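Local coordinates for protein sensor histidine kinase DcuS (Escherichia coli, PDB 3BY8) that senses C4-dicarboxylates such as fumarate and malate through its periplasmic domain and, as a membrane histidine kinase, activates the response regulator DcuR by phosphorylation, at residues D55-V60 with G101-A106; V60-Q65 with I121-I126; G83-K88 with R108-I113. One frame throughout, in Å; residues are numbered along the deposited sequence.

Contact 1: D55-V60 with G101-A106. With LMR ((2S)-2-hydroxybutanedioic acid), chain B.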
loop_
_atom_site.group_PDB
_atom_site.type_symbol
_atom_site.label_atom_id
_atom_site.label_comp_id
_atom_site.label_asym_id
_atom_site.label_seq_id
_atom_site.Cartn_x
_atom_site.Cartn_y
_atom_site.Cartn_z
ATOM N N ASP A 55 0.241 -11.093 6.690
ATOM C CA ASP A 55 -0.411 -10.611 7.910
ATOM C C ASP A 55 -0.458 -9.093 7.966
ATOM O O ASP A 55 0.040 -8.456 8.905
ATOM C CB ASP A 55 0.304 -11.170 9.151
ATOM C CG ASP A 55 -0.628 -11.288 10.353
ATOM O OD1 ASP A 55 -0.166 -11.716 11.434
ATOM O OD2 ASP A 55 -1.830 -10.954 10.216
ATOM N N LEU A 56 -1.097 -8.522 6.951
ATOM C CA LEU A 56 -1.198 -7.082 6.837
ATOM C C LEU A 56 -2.648 -6.595 6.892
ATOM O O LEU A 56 -3.596 -7.307 6.559
ATOM C CB LEU A 56 -0.536 -6.643 5.519
ATOM C CG LEU A 56 0.934 -7.064 5.371
ATOM C CD1 LEU A 56 1.364 -6.915 3.907
ATOM C CD2 LEU A 56 1.830 -6.228 6.289
ATOM N N LEU A 57 -2.819 -5.342 7.298
ATOM C CA LEU A 57 -4.140 -4.749 7.392
ATOM C C LEU A 57 -4.709 -4.328 6.044
ATOM O O LEU A 57 -5.886 -4.447 5.783
ATOM C CB LEU A 57 -4.089 -3.519 8.322
ATOM C CG LEU A 57 -5.411 -2.756 8.486
ATOM C CD1 LEU A 57 -6.391 -3.567 9.364
ATOM C CD2 LEU A 57 -5.153 -1.398 9.152
ATOM N N PHE A 58 -3.862 -3.758 5.197
ATOM C CA PHE A 58 -4.331 -3.346 3.892
ATOM C C PHE A 58 -3.187 -3.184 2.899
ATOM O O PHE A 58 -2.065 -2.934 3.279
ATOM C CB PHE A 58 -5.070 -1.994 3.974
ATOM C CG PHE A 58 -4.171 -0.785 4.231
ATOM C CD1 PHE A 58 -3.448 -0.178 3.195
ATOM C CD2 PHE A 58 -4.117 -0.207 5.506
ATOM C CE1 PHE A 58 -2.691 0.988 3.431
ATOM C CE2 PHE A 58 -3.358 0.970 5.744
ATOM C CZ PHE A 58 -2.648 1.566 4.706
ATOM N N ILE A 59 -3.518 -3.389 1.627
ATOM C CA ILE A 59 -2.576 -3.155 0.531
ATOM C C ILE A 59 -3.368 -2.341 -0.481
ATOM O O ILE A 59 -4.276 -2.843 -1.152
ATOM C CB ILE A 59 -2.065 -4.458 -0.122
ATOM C CG1 ILE A 59 -1.225 -5.253 0.880
ATOM C CG2 ILE A 59 -1.234 -4.080 -1.360
ATOM C CD1 ILE A 59 -0.579 -6.512 0.264
ATOM N N VAL A 60 -3.058 -1.045 -0.553
ATOM C CA VAL A 60 -3.742 -0.120 -1.423
ATOM C C VAL A 60 -2.807 0.462 -2.496
ATOM O O VAL A 60 -1.867 1.177 -2.195
ATOM C CB VAL A 60 -4.321 1.040 -0.569
ATOM C CG1 VAL A 60 -4.820 2.194 -1.447
ATOM C CG2 VAL A 60 -5.453 0.494 0.292
ATOM N N GLY A 101 -7.090 5.780 7.622
ATOM C CA GLY A 101 -7.994 6.241 6.593
ATOM C C GLY A 101 -9.368 5.815 7.090
ATOM O O GLY A 101 -9.902 6.428 8.022
ATOM N N PHE A 102 -9.922 4.748 6.519
ATOM C CA PHE A 102 -11.210 4.211 6.961
ATOM C C PHE A 102 -11.076 2.944 7.803
ATOM O O PHE A 102 -12.041 2.521 8.459
ATOM C CB PHE A 102 -12.102 3.953 5.750
ATOM C CG PHE A 102 -12.488 5.199 5.060
ATOM C CD1 PHE A 102 -13.486 6.011 5.599
ATOM C CD2 PHE A 102 -11.795 5.646 3.942
ATOM C CE1 PHE A 102 -13.781 7.249 5.041
ATOM C CE2 PHE A 102 -12.082 6.888 3.372
ATOM C CZ PHE A 102 -13.080 7.692 3.926
ATOM N N LEU A 103 -9.897 2.331 7.780
ATOM C CA LEU A 103 -9.652 1.117 8.547
ATOM C C LEU A 103 -9.085 1.479 9.909
ATOM O O LEU A 103 -9.059 2.666 10.267
ATOM C CB LEU A 103 -8.682 0.214 7.775
ATOM C CG LEU A 103 -9.173 -0.135 6.361
ATOM C CD1 LEU A 103 -8.104 -0.946 5.632
ATOM C CD2 LEU A 103 -10.487 -0.928 6.431
ATOM N N ALA A 104 -8.621 0.494 10.672
ATOM C CA ALA A 104 -8.061 0.769 11.985
ATOM C C ALA A 104 -6.766 1.575 11.860
ATOM O O ALA A 104 -6.135 1.647 10.788
ATOM C CB ALA A 104 -7.768 -0.534 12.707
ATOM N N GLN A 105 -6.376 2.201 12.966
ATOM C CA GLN A 105 -5.131 2.950 13.079
ATOM C C GLN A 105 -4.017 1.964 12.769
ATOM O O GLN A 105 -4.037 0.793 13.220
ATOM C CB GLN A 105 -5.004 3.497 14.480
ATOM C CG GLN A 105 -6.026 4.574 14.745
ATOM C CD GLN A 105 -5.873 5.149 16.122
ATOM O OE1 GLN A 105 -6.461 6.185 16.462
ATOM N NE2 GLN A 105 -5.072 4.474 16.938
ATOM N N ALA A 106 -3.034 2.448 12.023
ATOM C CA ALA A 106 -1.993 1.584 11.522
ATOM C C ALA A 106 -0.633 2.192 11.317
ATOM O O ALA A 106 -0.496 3.407 11.212
ATOM C CB ALA A 106 -2.463 1.036 10.175
HETATM C C1 LMR B . -6.707 4.423 2.415
HETATM O O1A LMR B . -6.951 3.519 1.659
HETATM O O1B LMR B . -7.353 5.490 2.344
HETATM C C2 LMR B . -5.911 4.091 3.640
HETATM O O2 LMR B . -5.888 5.234 4.600
HETATM C C3 LMR B . -6.288 2.732 4.259
HETATM C C4 LMR B . -7.527 2.905 5.161
HETATM O O4A LMR B . -8.624 3.092 4.636
HETATM O O4B LMR B . -7.390 2.922 6.418
#
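Leu57 and Phe58 meet the loop 101-106 mainly through apolar side chains; no hydrogen bond joins the two segments. The CD2 branch of Leu57 does the touching: it lies 3.8 Å from CB of Ala106 and also rests against CB of Leu103 and, in van der Waals contact, the carbonyl oxygen of Ala104. Phe58 and Leu103 cross obliquely, CD1 of Leu103 standing 3.6 Å from CB of Phe58.

The ligand, (2S)-2-hydroxybutanedioic acid, lies between the segments. With CG of Phe58 between its own backbone N and carbonyl carbon (chi1 72°), the ring is turned to the ligand, whose methylene carbon C3 sits 3.7 Å above the ring plane, over its centre; CD2 of Leu57 lies at the ring's edge. An alanine here would remove the ring and would probably open a gap beneath C3, leaving that methylene without its apolar cover.

Polar contacts come from the loop backbone. Phe102 N donates to O4A of the ligand at 2.8 Å, and Leu103 N to O4B at 2.9 Å; Gly101 N reaches O4B in a more bent bond (135°). A side chain on Gly101 would collide with the ligand hydroxyl O2. Arg68, His71, Lys82 and Arg108 add further hydrogen bonds to the ligand. A carboxylate gripped by successive main-chain amides, with the neighbouring methylene over an aromatic ring, forms one end of the dicarboxylate pocket of this periplasmic Cache sensor domain.

Contact 2: V60-Q65 with I121-I126; sequences VVTDMQ and IGVVAI
Met64 curls back over the start of the neighbouring strand, where its sulfur SD comes to 3.5 Å from the backbone N of Gly122. Bends at chi2 and chi3 (-58° each) fold SD and CE back, while CG of Met64 lies 3.6 Å from the carbonyl carbon of Ile121. A water accepts from Met64 N and makes a weak bond to Ile121 O. Beside this, Gly122 lies so close to the opposite strand that a CB on it would clash with Thr62 O; Ile121 and Gly122 together face Ile113 of strand 106-114 as a classic beta bulge.

Beyond this end the pairing is regular. Val60 with Ala125 and Thr62 with Val123 are hydrogen-bonded pairs, and Val61 with Val124 is a non-hydrogen-bonded pair between them. Thr62 N donates to Val123 O at 2.8 Å and Val123 N back to Thr62 O at 2.9 Å. Val61 CA adds a CA-H...O contact to Val123 O.

Side chains of Thr62 and Val123 run side by side, with Thr62 OG1 3.6 Å from Val123 CB; the hydroxyl donates to Asp63 O (2.9 Å). On the same face CB of Ala125 rests 3.4 Å from Val60 O, and the side chain of Val60 lines the ligand pocket. Val61 and Val124 point to the other face, towards helices 28-33 and 8-25 respectively. Asp63 OD1 accepts from Gln65 N in an Asx turn as the chain leaves the sheet. The pairing is that of an outer strand with its inner neighbour in the antiparallel sheet of a Cache domain.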
loop_
_atom_site.group_PDB
_atom_site.type_symbol
_atom_site.label_atom_id
_atom_site.label_comp_id
_atom_site.label_asym_id
_atom_site.label_seq_id
_atom_site.Cartn_x
_atom_site.Cartn_y
_atom_site.Cartn_z
ATOM N N VAL A 60 -3.058 -1.045 -0.553
ATOM C CA VAL A 60 -3.742 -0.120 -1.423
ATOM C C VAL A 60 -2.807 0.462 -2.496
ATOM O O VAL A 60 -1.867 1.177 -2.195
ATOM C CB VAL A 60 -4.321 1.040 -0.569
ATOM C CG1 VAL A 60 -4.820 2.194 -1.447
ATOM C CG2 VAL A 60 -5.453 0.494 0.292
ATOM N N VAL A 61 -3.079 0.131 -3.756
ATOM C CA VAL A 61 -2.302 0.639 -4.878
ATOM C C VAL A 61 -3.036 1.863 -5.382
ATOM O O VAL A 61 -4.259 1.828 -5.480
ATOM C CB VAL A 61 -2.283 -0.393 -6.008
ATOM C CG1 VAL A 61 -1.665 0.198 -7.279
ATOM C CG2 VAL A 61 -1.531 -1.585 -5.557
ATOM N N THR A 62 -2.325 2.954 -5.652
ATOM C CA THR A 62 -2.952 4.149 -6.200
ATOM C C THR A 62 -2.213 4.639 -7.442
ATOM O O THR A 62 -1.065 4.227 -7.711
ATOM C CB THR A 62 -2.960 5.355 -5.226
ATOM O OG1 THR A 62 -1.678 5.997 -5.215
ATOM C CG2 THR A 62 -3.316 4.912 -3.830
ATOM N N ASP A 63 -2.895 5.495 -8.210
ATOM C CA ASP A 63 -2.254 6.151 -9.344
ATOM C C ASP A 63 -1.617 7.462 -8.820
ATOM O O ASP A 63 -1.579 7.704 -7.579
ATOM C CB ASP A 63 -3.255 6.443 -10.486
ATOM C CG ASP A 63 -4.428 7.310 -10.063
ATOM O OD1 ASP A 63 -4.338 8.132 -9.113
ATOM O OD2 ASP A 63 -5.459 7.185 -10.761
ATOM N N MET A 64 -1.136 8.323 -9.730
ATOM C CA MET A 64 -0.467 9.557 -9.325
ATOM C C MET A 64 -1.365 10.672 -8.767
ATOM O O MET A 64 -0.878 11.681 -8.271
ATOM C CB MET A 64 0.399 10.078 -10.483
ATOM C CG MET A 64 1.557 9.117 -10.810
ATOM S SD MET A 64 2.686 8.779 -9.394
ATOM C CE MET A 64 3.264 10.482 -8.972
ATOM N N GLN A 65 -2.667 10.459 -8.833
ATOM C CA GLN A 65 -3.611 11.417 -8.275
ATOM C C GLN A 65 -4.154 10.854 -6.955
ATOM O O GLN A 65 -5.024 11.453 -6.331
ATOM C CB GLN A 65 -4.770 11.653 -9.251
ATOM C CG GLN A 65 -4.392 12.498 -10.479
ATOM C CD GLN A 65 -3.415 11.816 -11.410
ATOM O OE1 GLN A 65 -3.703 10.754 -11.964
ATOM N NE2 GLN A 65 -2.250 12.426 -11.593
ATOM N N ILE A 121 4.303 6.081 -11.891
ATOM C CA ILE A 121 2.925 5.859 -12.312
ATOM C C ILE A 121 1.953 5.575 -11.163
ATOM O O ILE A 121 0.730 5.540 -11.370
ATOM C CB ILE A 121 2.812 4.720 -13.364
ATOM C CG1 ILE A 121 3.410 3.422 -12.830
ATOM C CG2 ILE A 121 3.525 5.162 -14.661
ATOM C CD1 ILE A 121 3.173 2.208 -13.736
ATOM N N GLY A 122 2.472 5.379 -9.957
ATOM C CA GLY A 122 1.587 5.128 -8.840
ATOM C C GLY A 122 2.333 4.944 -7.544
ATOM O O GLY A 122 3.502 5.297 -7.433
ATOM N N VAL A 123 1.610 4.412 -6.565
ATOM C CA VAL A 123 2.126 4.159 -5.234
ATOM C C VAL A 123 1.535 2.863 -4.686
ATOM O O VAL A 123 0.401 2.522 -4.990
ATOM C CB VAL A 123 1.689 5.313 -4.280
ATOM C CG1 VAL A 123 2.097 5.006 -2.834
ATOM C CG2 VAL A 123 2.325 6.628 -4.734
ATOM N N VAL A 124 2.341 2.124 -3.934
ATOM C CA VAL A 124 1.813 0.971 -3.191
ATOM C C VAL A 124 1.895 1.407 -1.717
ATOM O O VAL A 124 2.969 1.756 -1.205
ATOM C CB VAL A 124 2.624 -0.329 -3.338
ATOM C CG1 VAL A 124 1.940 -1.419 -2.527
ATOM C CG2 VAL A 124 2.720 -0.755 -4.800
ATOM N N ALA A 125 0.723 1.404 -1.070
ATOM C CA ALA A 125 0.579 1.751 0.344
ATOM C C ALA A 125 0.185 0.487 1.125
ATOM O O ALA A 125 -0.755 -0.208 0.720
ATOM C CB ALA A 125 -0.520 2.820 0.501
ATOM N N ILE A 126 0.864 0.203 2.238
ATOM C CA ILE A 126 0.541 -1.004 3.042
ATOM C C ILE A 126 0.459 -0.645 4.528
ATOM O O ILE A 126 1.271 0.130 5.020
ATOM C CB ILE A 126 1.615 -2.105 2.831
ATOM C CG1 ILE A 126 1.566 -2.553 1.371
ATOM C CG2 ILE A 126 1.399 -3.284 3.805
ATOM C CD1 ILE A 126 2.449 -3.788 1.054
HETATM O O HOH W 1 -1.268 8.077 -12.704
#

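Contact 3: G83-K88 with R108-I113. With LMR ((2S)-2-hydroxybutanedioic acid), chain B.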
loop_
_atom_site.group_PDB
_atom_site.type_symbol
_atom_site.label_atom_id
_atom_site.label_comp_id
_atom_site.label_asym_id
_atom_site.label_seq_id
_atom_site.Cartn_x
_atom_site.Cartn_y
_atom_site.Cartn_z
ATOM N N GLY A 83 -5.253 10.056 3.830
ATOM C CA GLY A 83 -4.053 10.087 4.642
ATOM C C GLY A 83 -2.979 10.922 3.979
ATOM O O GLY A 83 -2.611 10.649 2.816
ATOM N N ASP A 84 -2.454 11.921 4.692
ATOM C CA ASP A 84 -1.417 12.762 4.108
ATOM C C ASP A 84 -0.068 12.063 4.000
ATOM O O ASP A 84 0.873 12.564 3.355
ATOM C CB ASP A 84 -1.275 14.060 4.906
ATOM C CG ASP A 84 -2.456 14.989 4.689
ATOM O OD1 ASP A 84 -3.158 14.838 3.656
ATOM O OD2 ASP A 84 -2.662 15.866 5.558
ATOM N N ASP A 85 0.025 10.873 4.596
ATOM C CA ASP A 85 1.278 10.152 4.531
ATOM C C ASP A 85 1.626 9.594 3.160
ATOM O O ASP A 85 2.772 9.232 2.930
ATOM C CB ASP A 85 1.399 9.090 5.652
ATOM C CG ASP A 85 0.121 8.265 5.903
ATOM O OD1 ASP A 85 -1.017 8.658 5.577
ATOM O OD2 ASP A 85 0.288 7.187 6.513
ATOM N N ILE A 86 0.666 9.602 2.238
ATOM C CA ILE A 86 0.961 9.173 0.876
ATOM C C ILE A 86 1.672 10.280 0.080
ATOM O O ILE A 86 2.317 10.016 -0.937
ATOM C CB ILE A 86 -0.336 8.791 0.112
ATOM C CG1 ILE A 86 0.019 8.064 -1.191
ATOM C CG2 ILE A 86 -1.189 10.051 -0.181
ATOM C CD1 ILE A 86 -1.154 7.338 -1.833
ATOM N N LEU A 87 1.569 11.526 0.547
ATOM C CA LEU A 87 2.129 12.619 -0.245
ATOM C C LEU A 87 3.613 12.508 -0.575
ATOM O O LEU A 87 3.998 12.743 -1.724
ATOM C CB LEU A 87 1.795 13.971 0.407
ATOM C CG LEU A 87 0.295 14.236 0.485
ATOM C CD1 LEU A 87 0.040 15.417 1.436
ATOM C CD2 LEU A 87 -0.271 14.490 -0.901
ATOM N N LYS A 88 4.456 12.142 0.390
ATOM C CA LYS A 88 5.873 11.995 0.069
ATOM C C LYS A 88 6.072 10.957 -1.057
ATOM O O LYS A 88 6.907 11.132 -1.942
ATOM C CB LYS A 88 6.660 11.554 1.313
ATOM C CG LYS A 88 7.010 12.683 2.273
ATOM C CD LYS A 88 7.831 12.180 3.465
ATOM C CE LYS A 88 9.141 11.552 3.022
ATOM N NZ LYS A 88 10.001 11.122 4.176
ATOM N N ARG A 108 1.960 2.443 8.671
ATOM C CA ARG A 108 1.807 2.421 7.222
ATOM C C ARG A 108 3.080 2.755 6.489
ATOM O O ARG A 108 3.834 3.618 6.889
ATOM C CB ARG A 108 0.717 3.447 6.880
ATOM C CG ARG A 108 -0.620 3.119 7.538
ATOM C CD ARG A 108 -1.406 4.364 8.024
ATOM N NE ARG A 108 -1.691 5.363 6.982
ATOM C CZ ARG A 108 -2.843 5.482 6.343
ATOM N NH1 ARG A 108 -3.870 4.670 6.581
ATOM N NH2 ARG A 108 -3.002 6.498 5.495
ATOM N N VAL A 109 3.307 2.043 5.387
ATOM C CA VAL A 109 4.473 2.258 4.555
ATOM C C VAL A 109 4.041 2.501 3.110
ATOM O O VAL A 109 2.968 2.045 2.649
ATOM C CB VAL A 109 5.490 1.060 4.626
ATOM C CG1 VAL A 109 5.832 0.797 6.109
ATOM C CG2 VAL A 109 4.946 -0.204 3.953
ATOM N N PHE A 110 4.924 3.194 2.394
ATOM C CA PHE A 110 4.594 3.616 1.027
ATOM C C PHE A 110 5.816 3.551 0.155
ATOM O O PHE A 110 6.908 3.940 0.577
ATOM C CB PHE A 110 4.137 5.109 1.018
ATOM C CG PHE A 110 2.947 5.389 1.875
ATOM C CD1 PHE A 110 3.087 5.524 3.266
ATOM C CD2 PHE A 110 1.677 5.522 1.308
ATOM C CE1 PHE A 110 1.961 5.789 4.070
ATOM C CE2 PHE A 110 0.573 5.787 2.103
ATOM C CZ PHE A 110 0.711 5.924 3.491
ATOM N N THR A 111 5.639 3.087 -1.080
ATOM C CA THR A 111 6.743 3.077 -2.032
ATOM C C THR A 111 6.202 3.414 -3.436
ATOM O O THR A 111 5.079 3.062 -3.785
ATOM C CB THR A 111 7.503 1.703 -2.009
ATOM O OG1 THR A 111 8.803 1.873 -2.592
ATOM C CG2 THR A 111 6.737 0.618 -2.797
ATOM N N PRO A 112 7.006 4.111 -4.259
ATOM C CA PRO A 112 6.533 4.461 -5.600
ATOM C C PRO A 112 6.519 3.316 -6.601
ATOM O O PRO A 112 7.312 2.357 -6.461
ATOM C CB PRO A 112 7.468 5.611 -6.029
ATOM C CG PRO A 112 8.721 5.378 -5.228
ATOM C CD PRO A 112 8.284 4.763 -3.915
ATOM N N ILE A 113 5.643 3.411 -7.603
ATOM C CA ILE A 113 5.533 2.437 -8.701
ATOM C C ILE A 113 6.048 3.190 -9.944
ATOM O O ILE A 113 5.591 4.322 -10.227
ATOM C CB ILE A 113 4.078 2.021 -8.962
ATOM C CG1 ILE A 113 3.482 1.389 -7.695
ATOM C CG2 ILE A 113 4.024 0.978 -10.122
ATOM C CD1 ILE A 113 2.016 1.031 -7.806
HETATM C C1 LMR B . -6.707 4.423 2.415
HETATM O O1A LMR B . -6.951 3.519 1.659
HETATM O O1B LMR B . -7.353 5.490 2.344
HETATM C C2 LMR B . -5.911 4.091 3.640
HETATM O O2 LMR B . -5.888 5.234 4.600
HETATM C C3 LMR B . -6.288 2.732 4.259
HETATM C C4 LMR B . -7.527 2.905 5.161
HETATM O O4A LMR B . -8.624 3.092 4.636
HETATM O O4B LMR B . -7.390 2.922 6.418
#
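Asp85 and Arg108 form a side-on salt bridge in which each carboxylate oxygen takes one nitrogen. Arg108 NE donates to the syn lone pair of Asp85 OD2 at 2.7 Å, almost straight (173°), and Arg108 NH2 to Asp85 OD1 at 2.9 Å; the two planar groups are 17° apart, nearly coplanar. Asp85 OD1 also accepts from Asn99, which further fixes the carboxylate.

The same guanidinium meets the ligand at its edge. Arg108 NH1 donates to the hydroxyl O2 of (2S)-2-hydroxybutanedioic acid at 2.9 Å, and NH2, which also binds Lys82 O, makes a longer bond to it.

Packing centres on the Phe110 ring, whose plane stands 70° from the Asp85 carboxylate. Asp85 O lies 3.6 Å above the ring centre, and Ile86 N lies over the same face towards the rim. Ile86 CA makes an off-centre CH-pi contact, while CB of Ile86 touches CE2 of Phe110 at 3.7 Å. Asp85 OD2 approaches CE1 and CZ of Phe110, both at 3.3 Å.

Asp85 thus acts from the second shell: its carboxylate probably balances the charge of Arg108 and holds the guanidinium at a fixed rotation, presenting NH1 to the malate hydroxyl.

From the N terminus, the chain passes its first helices and enters strand 58-63, which serves contacts 1 and 2 and gives them Val60 in common. Contact 1 closes a loop when the chain returns at 101-106, after strand 95-99. Contact 3 starts within that loop, at 83-88, but ends beyond it on strand 106-114, so the two cross. Contact 2 closes last, on strand 120-129; it crosses contact 1 and encloses contact 3. In the sheet, strand 120-129 lies between strands 58-63 and 106-114, and its Ala125 packs on Phe110. Contacts 1 and 3 both reach the ligand, tying loop 101-106 and segment 83-88, which follows Lys82 of the pocket, to one sheet.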